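Local coordinates for putative pneumococcal surface protein (Streptococcus pneumoniae, PDB 4CNL) that binds choline through its repeat domain, and so probably attaches to the choline-bearing teichoic acids of the pneumococcal cell wall, at residues 106-120 against 129-141. Residues are numbered along the deposited sequence; the frame is centred on the assembly and turned at random.
Sequences WQGNYYLKSDGKMAK and YQAWYYLTSDGSY. With CHT (choline ion), chain F; CHT (choline ion), chain B; CHT (choline ion), chain C.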
loop_
_atom_site.group_PDB
_atom_site.type_symbol
_atom_site.label_atom_id
_atom_site.label_comp_id
_atom_site.label_asym_id
_atom_site.label_seq_id
_atom_site.Cartn_x
_atom_site.Cartn_y
_atom_site.Cartn_z
ATOM N N TRP A 106 10.604 7.179 -0.692
ATOM C CA TRP A 106 10.976 6.238 -1.720
ATOM C C TRP A 106 10.894 4.821 -1.181
ATOM O O TRP A 106 11.115 4.577 0.008
ATOM C CB TRP A 106 12.386 6.535 -2.235
ATOM C CG TRP A 106 12.446 7.820 -2.976
ATOM C CD1 TRP A 106 12.657 9.062 -2.451
ATOM C CD2 TRP A 106 12.277 7.998 -4.384
ATOM N NE1 TRP A 106 12.634 10.007 -3.451
ATOM C CE2 TRP A 106 12.401 9.375 -4.648
ATOM C CE3 TRP A 106 12.032 7.124 -5.448
ATOM C CZ2 TRP A 106 12.294 9.904 -5.942
ATOM C CZ3 TRP A 106 11.920 7.648 -6.732
ATOM C CH2 TRP A 106 12.053 9.022 -6.967
ATOM N N GLN A 107 10.556 3.900 -2.070
ATOM C CA GLN A 107 10.625 2.471 -1.799
ATOM C C GLN A 107 11.243 1.869 -3.042
ATOM O O GLN A 107 10.605 1.807 -4.085
ATOM C CB GLN A 107 9.245 1.880 -1.521
ATOM C CG GLN A 107 9.270 0.386 -1.303
ATOM C CD GLN A 107 10.077 0.004 -0.072
ATOM O OE1 GLN A 107 10.071 0.713 0.943
ATOM N NE2 GLN A 107 10.772 -1.117 -0.153
ATOM N N GLY A 108 12.504 1.468 -2.950
ATOM C CA GLY A 108 13.207 1.029 -4.138
ATOM C C GLY A 108 13.234 2.166 -5.152
ATOM O O GLY A 108 13.570 3.301 -4.811
ATOM N N ASN A 109 12.841 1.862 -6.381
ATOM C CA ASN A 109 12.838 2.853 -7.470
ATOM C C ASN A 109 11.541 3.657 -7.589
ATOM O O ASN A 109 11.339 4.388 -8.570
ATOM C CB ASN A 109 13.102 2.162 -8.808
ATOM C CG ASN A 109 14.453 1.486 -8.862
ATOM O OD1 ASN A 109 15.432 1.980 -8.306
ATOM N ND2 ASN A 109 14.511 0.344 -9.536
ATOM N N TYR A 110 10.678 3.532 -6.583
ATOM C CA TYR A 110 9.321 4.068 -6.629
ATOM C C TYR A 110 9.101 5.089 -5.526
ATOM O O TYR A 110 9.757 5.048 -4.486
ATOM C CB TYR A 110 8.293 2.934 -6.498
ATOM C CG TYR A 110 8.530 1.857 -7.514
ATOM C CD1 TYR A 110 7.971 1.942 -8.775
ATOM C CD2 TYR A 110 9.340 0.763 -7.217
ATOM C CE1 TYR A 110 8.202 0.968 -9.725
ATOM C CE2 TYR A 110 9.576 -0.217 -8.158
ATOM C CZ TYR A 110 9.008 -0.110 -9.405
ATOM O OH TYR A 110 9.238 -1.078 -10.357
ATOM N N TYR A 111 8.177 6.016 -5.759
ATOM C CA TYR A 111 7.911 7.053 -4.775
ATOM C C TYR A 111 6.454 7.001 -4.318
ATOM O O TYR A 111 5.549 6.971 -5.150
ATOM C CB TYR A 111 8.234 8.436 -5.352
ATOM C CG TYR A 111 8.080 9.525 -4.336
ATOM C CD1 TYR A 111 9.096 9.796 -3.419
ATOM C CD2 TYR A 111 6.908 10.283 -4.274
ATOM C CE1 TYR A 111 8.950 10.794 -2.469
ATOM C CE2 TYR A 111 6.753 11.282 -3.326
ATOM C CZ TYR A 111 7.779 11.539 -2.437
ATOM O OH TYR A 111 7.625 12.525 -1.489
ATOM N N LEU A 112 6.237 6.992 -3.007
ATOM C CA LEU A 112 4.892 7.021 -2.439
ATOM C C LEU A 112 4.550 8.444 -2.015
ATOM O O LEU A 112 5.281 9.056 -1.246
ATOM C CB LEU A 112 4.775 6.073 -1.240
ATOM C CG LEU A 112 4.921 4.567 -1.504
ATOM C CD1 LEU A 112 4.130 4.143 -2.739
ATOM C CD2 LEU A 112 6.393 4.124 -1.598
ATOM N N LYS A 113 3.441 8.972 -2.528
ATOM C CA LYS A 113 3.022 10.328 -2.201
ATOM C C LYS A 113 2.437 10.446 -0.786
ATOM O O LYS A 113 2.444 9.485 -0.008
ATOM C CB LYS A 113 2.031 10.820 -3.258
ATOM C CG LYS A 113 2.685 10.983 -4.632
ATOM C CD LYS A 113 1.690 11.426 -5.702
ATOM C CE LYS A 113 0.848 10.259 -6.197
ATOM N NZ LYS A 113 0.015 10.669 -7.361
ATOM N N SER A 114 1.953 11.634 -0.440
ATOM C CA SER A 114 1.590 11.936 0.945
ATOM C C SER A 114 0.451 11.069 1.489
ATOM O O SER A 114 0.358 10.828 2.697
ATOM C CB SER A 114 1.217 13.415 1.069
ATOM O OG SER A 114 -0.005 13.687 0.402
ATOM N N ASP A 115 -0.422 10.607 0.605
ATOM C CA ASP A 115 -1.510 9.738 1.039
ATOM C C ASP A 115 -1.216 8.280 0.714
ATOM O O ASP A 115 -2.116 7.434 0.738
ATOM C CB ASP A 115 -2.826 10.174 0.408
ATOM C CG ASP A 115 -2.782 10.165 -1.108
ATOM O OD1 ASP A 115 -1.715 9.862 -1.696
ATOM O OD2 ASP A 115 -3.822 10.481 -1.713
ATOM N N GLY A 116 0.045 8.000 0.398
ATOM C CA GLY A 116 0.494 6.640 0.166
ATOM C C GLY A 116 0.451 6.175 -1.276
ATOM O O GLY A 116 1.010 5.135 -1.604
ATOM N N LYS A 117 -0.209 6.942 -2.142
ATOM C CA LYS A 117 -0.344 6.543 -3.539
ATOM C C LYS A 117 0.992 6.606 -4.269
ATOM O O LYS A 117 1.717 7.593 -4.171
ATOM C CB LYS A 117 -1.375 7.422 -4.254
ATOM C CG LYS A 117 -2.773 7.251 -3.706
ATOM C CD LYS A 117 -3.780 8.127 -4.436
ATOM C CE LYS A 117 -5.178 7.823 -3.946
ATOM N NZ LYS A 117 -6.165 8.795 -4.417
ATOM N N MET A 118 1.314 5.541 -4.992
ATOM C CA MET A 118 2.522 5.521 -5.801
ATOM C C MET A 118 2.429 6.497 -6.953
ATOM O O MET A 118 1.441 6.509 -7.694
ATOM C CB MET A 118 2.778 4.133 -6.359
ATOM C CG MET A 118 4.118 4.019 -7.055
ATOM S SD MET A 118 4.241 2.502 -8.008
ATOM C CE MET A 118 3.270 2.912 -9.462
ATOM N N ALA A 119 3.480 7.293 -7.128
ATOM C CA ALA A 119 3.538 8.204 -8.256
ATOM C C ALA A 119 3.796 7.430 -9.547
ATOM O O ALA A 119 4.536 6.444 -9.556
ATOM C CB ALA A 119 4.614 9.246 -8.026
ATOM N N LYS A 120 3.202 7.902 -10.644
ATOM C CA LYS A 120 3.208 7.161 -11.899
ATOM C C LYS A 120 2.992 8.127 -13.064
ATOM O O LYS A 120 1.974 8.809 -13.111
ATOM C CB LYS A 120 2.107 6.090 -11.859
ATOM C CG LYS A 120 1.971 5.233 -13.093
ATOM C CD LYS A 120 0.965 4.114 -12.839
ATOM C CE LYS A 120 0.042 3.913 -14.032
ATOM N NZ LYS A 120 0.800 3.784 -15.307
ATOM N N TYR A 129 15.560 16.003 -0.905
ATOM C CA TYR A 129 16.623 16.221 -1.885
ATOM C C TYR A 129 16.580 17.643 -2.465
ATOM O O TYR A 129 17.554 18.094 -3.074
ATOM C CB TYR A 129 16.534 15.205 -3.034
ATOM C CG TYR A 129 16.762 13.748 -2.664
ATOM C CD1 TYR A 129 17.961 13.316 -2.104
ATOM C CD2 TYR A 129 15.782 12.798 -2.929
ATOM C CE1 TYR A 129 18.159 11.969 -1.790
ATOM C CE2 TYR A 129 15.971 11.467 -2.627
ATOM C CZ TYR A 129 17.156 11.054 -2.060
ATOM O OH TYR A 129 17.316 9.716 -1.765
ATOM N N GLN A 130 15.447 18.324 -2.285
ATOM C CA GLN A 130 15.187 19.642 -2.890
ATOM C C GLN A 130 15.413 19.577 -4.397
ATOM O O GLN A 130 16.187 20.349 -4.967
ATOM C CB GLN A 130 16.060 20.738 -2.255
ATOM C CG GLN A 130 15.806 20.898 -0.752
ATOM C CD GLN A 130 16.606 22.021 -0.118
ATOM O OE1 GLN A 130 17.050 22.954 -0.795
ATOM N NE2 GLN A 130 16.790 21.940 1.196
ATOM N N ALA A 131 14.728 18.634 -5.033
ATOM C CA ALA A 131 14.861 18.425 -6.470
ATOM C C ALA A 131 13.638 17.718 -7.021
ATOM O O ALA A 131 12.967 16.975 -6.304
ATOM C CB ALA A 131 16.088 17.625 -6.768
ATOM N N TRP A 132 13.370 17.942 -8.303
ATOM C CA TRP A 132 12.304 17.244 -9.010
ATOM C C TRP A 132 12.784 15.896 -9.516
ATOM O O TRP A 132 13.938 15.750 -9.917
ATOM C CB TRP A 132 11.807 18.078 -10.196
ATOM C CG TRP A 132 11.009 19.266 -9.794
ATOM C CD1 TRP A 132 11.448 20.547 -9.651
ATOM C CD2 TRP A 132 9.616 19.277 -9.479
ATOM N NE1 TRP A 132 10.404 21.364 -9.272
ATOM C CE2 TRP A 132 9.267 20.605 -9.164
ATOM C CE3 TRP A 132 8.619 18.293 -9.464
ATOM C CZ2 TRP A 132 7.973 20.972 -8.811
ATOM C CZ3 TRP A 132 7.339 18.653 -9.110
ATOM C CH2 TRP A 132 7.021 19.984 -8.788
ATOM N N TYR A 133 11.875 14.928 -9.514
ATOM C CA TYR A 133 12.099 13.599 -10.071
ATOM C C TYR A 133 10.963 13.300 -11.017
ATOM O O TYR A 133 9.853 13.794 -10.820
ATOM C CB TYR A 133 12.143 12.527 -8.965
ATOM C CG TYR A 133 13.362 12.668 -8.112
ATOM C CD1 TYR A 133 13.407 13.617 -7.096
ATOM C CD2 TYR A 133 14.484 11.881 -8.333
ATOM C CE1 TYR A 133 14.534 13.786 -6.326
ATOM C CE2 TYR A 133 15.621 12.039 -7.562
ATOM C CZ TYR A 133 15.636 12.991 -6.560
ATOM O OH TYR A 133 16.758 13.145 -5.784
ATOM N N TYR A 134 11.220 12.495 -12.042
ATOM C CA TYR A 134 10.124 12.080 -12.897
ATOM C C TYR A 134 9.912 10.585 -12.779
ATOM O O TYR A 134 10.821 9.803 -13.032
ATOM C CB TYR A 134 10.356 12.465 -14.368
ATOM C CG TYR A 134 9.133 12.100 -15.205
ATOM C CD1 TYR A 134 7.964 12.838 -15.108
ATOM C CD2 TYR A 134 9.148 10.995 -16.051
ATOM C CE1 TYR A 134 6.828 12.495 -15.845
ATOM C CE2 TYR A 134 8.024 10.652 -16.804
ATOM C CZ TYR A 134 6.870 11.397 -16.684
ATOM O OH TYR A 134 5.761 11.055 -17.430
ATOM N N LEU A 135 8.698 10.192 -12.397
ATOM C CA LEU A 135 8.360 8.778 -12.324
ATOM C C LEU A 135 7.709 8.344 -13.626
ATOM O O LEU A 135 6.714 8.933 -14.056
ATOM C CB LEU A 135 7.425 8.503 -11.143
ATOM C CG LEU A 135 7.942 8.736 -9.717
ATOM C CD1 LEU A 135 9.344 8.148 -9.522
ATOM C CD2 LEU A 135 7.935 10.220 -9.355
ATOM N N THR A 136 8.268 7.309 -14.246
ATOM C CA THR A 136 7.821 6.843 -15.556
ATOM C C THR A 136 6.486 6.093 -15.465
ATOM O O THR A 136 5.888 5.991 -14.397
ATOM C CB THR A 136 8.862 5.914 -16.213
ATOM O OG1 THR A 136 9.012 4.729 -15.423
ATOM C CG2 THR A 136 10.218 6.616 -16.364
ATOM N N SER A 137 6.032 5.541 -16.585
ATOM C CA SER A 137 4.688 4.972 -16.640
ATOM C C SER A 137 4.513 3.768 -15.723
ATOM O O SER A 137 3.390 3.458 -15.340
ATOM C CB SER A 137 4.325 4.575 -18.074
ATOM O OG SER A 137 5.155 3.523 -18.537
ATOM N N ASP A 138 5.601 3.093 -15.360
ATOM C CA ASP A 138 5.461 1.939 -14.472
ATOM C C ASP A 138 5.805 2.306 -13.034
ATOM O O ASP A 138 5.844 1.452 -12.151
ATOM C CB ASP A 138 6.308 0.751 -14.968
ATOM C CG ASP A 138 7.811 0.930 -14.753
ATOM O OD1 ASP A 138 8.277 2.014 -14.331
ATOM O OD2 ASP A 138 8.544 -0.046 -15.030
ATOM N N GLY A 139 6.036 3.593 -12.797
ATOM C CA GLY A 139 6.364 4.057 -11.464
ATOM C C GLY A 139 7.849 4.272 -11.212
ATOM O O GLY A 139 8.216 5.046 -10.332
ATOM N N SER A 140 8.710 3.585 -11.958
ATOM C CA SER A 140 10.150 3.644 -11.668
ATOM C C SER A 140 10.703 4.996 -12.092
ATOM O O SER A 140 10.308 5.531 -13.128
ATOM C CB SER A 140 10.910 2.519 -12.373
ATOM O OG SER A 140 10.762 2.604 -13.778
ATOM N N TYR A 141 11.607 5.561 -11.296
ATOM C CA TYR A 141 12.091 6.900 -11.638
ATOM C C TYR A 141 12.954 6.865 -12.887
ATOM O O TYR A 141 13.675 5.889 -13.143
ATOM C CB TYR A 141 12.860 7.537 -10.476
ATOM C CG TYR A 141 14.208 6.932 -10.164
ATOM C CD1 TYR A 141 14.315 5.813 -9.342
ATOM C CD2 TYR A 141 15.377 7.484 -10.660
ATOM C CE1 TYR A 141 15.547 5.258 -9.042
ATOM C CE2 TYR A 141 16.614 6.933 -10.361
ATOM C CZ TYR A 141 16.691 5.819 -9.557
ATOM O OH TYR A 141 17.919 5.275 -9.261
HETATM C C4 CHT F . 18.147 6.837 -6.621
HETATM C C5 CHT F . 17.680 7.780 -5.519
HETATM C C6 CHT F . 15.661 6.535 -5.392
HETATM C C7 CHT F . 15.840 8.631 -4.355
HETATM C C8 CHT F . 15.756 8.483 -6.709
HETATM O O6 CHT F . 19.514 7.096 -6.909
HETATM N N1 CHT F . 16.235 7.857 -5.501
HETATM C C4 CHT B . 3.737 -1.303 -10.427
HETATM C C5 CHT B . 4.525 -0.679 -9.286
HETATM C C6 CHT B . 6.130 -2.418 -9.429
HETATM C C7 CHT B . 6.008 -1.052 -7.519
HETATM C C8 CHT B . 4.313 -2.632 -7.961
HETATM O O6 CHT B . 4.437 -1.080 -11.641
HETATM N N1 CHT B . 5.244 -1.698 -8.553
HETATM C C4 CHT C . 7.141 19.802 -15.394
HETATM C C5 CHT C . 7.914 20.977 -14.813
HETATM C C6 CHT C . 8.199 20.006 -12.664
HETATM C C7 CHT C . 9.809 19.595 -14.367
HETATM C C8 CHT C . 9.613 21.704 -13.420
HETATM O O6 CHT C . 5.904 19.669 -14.702
HETATM N N1 CHT C . 8.869 20.544 -13.817
HETATM O O HOH W 1 17.153 2.616 -10.904
HETATM O O HOH W 2 6.768 5.777 -8.157
#
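W106 and Y133 meet edge-to-face where two successive beta hairpins of the choline-binding repeat solenoid pack together. CZ2 of W106 lies 3.7 Å from CG of Y133, over the tyrosine face, the ring planes 70° apart. L135 packs against the six-membered ring of W106: its branched end divides, CD1 touching CH2 of W106 and CD2 reaching CB of A119, a small methyl, at 3.7 Å. Backbone joins in, Y141 N donating to N109 O at 3.0 Å. A water accepts from Y111 N and lies 2.7 Å from both A119 O and G139 O, so it probably bridges the segments.

The aromatic wall of W106, Y129, Y133 and Y141 lines a choline pocket, with methyl C7 over one indole face; electron-rich rings suit a quaternary ammonium that offers no N-H. D126 accepts from the indole NE1. Around Y110, G139 suits its positive phi (99°), and its C lies 3.4 Å from Y110 CD1. The Y110 face and M118 SD contact a second choline, whose O6 donates to D138 O at 2.9 Å.

The solvent side is looser. Long, flexible K120 runs out among exposed turn residues, CG anti to its N (chi1 180°), then bends at its last two torsions, bringing NZ to S137 O at 2.6 Å in the carbonyl plane.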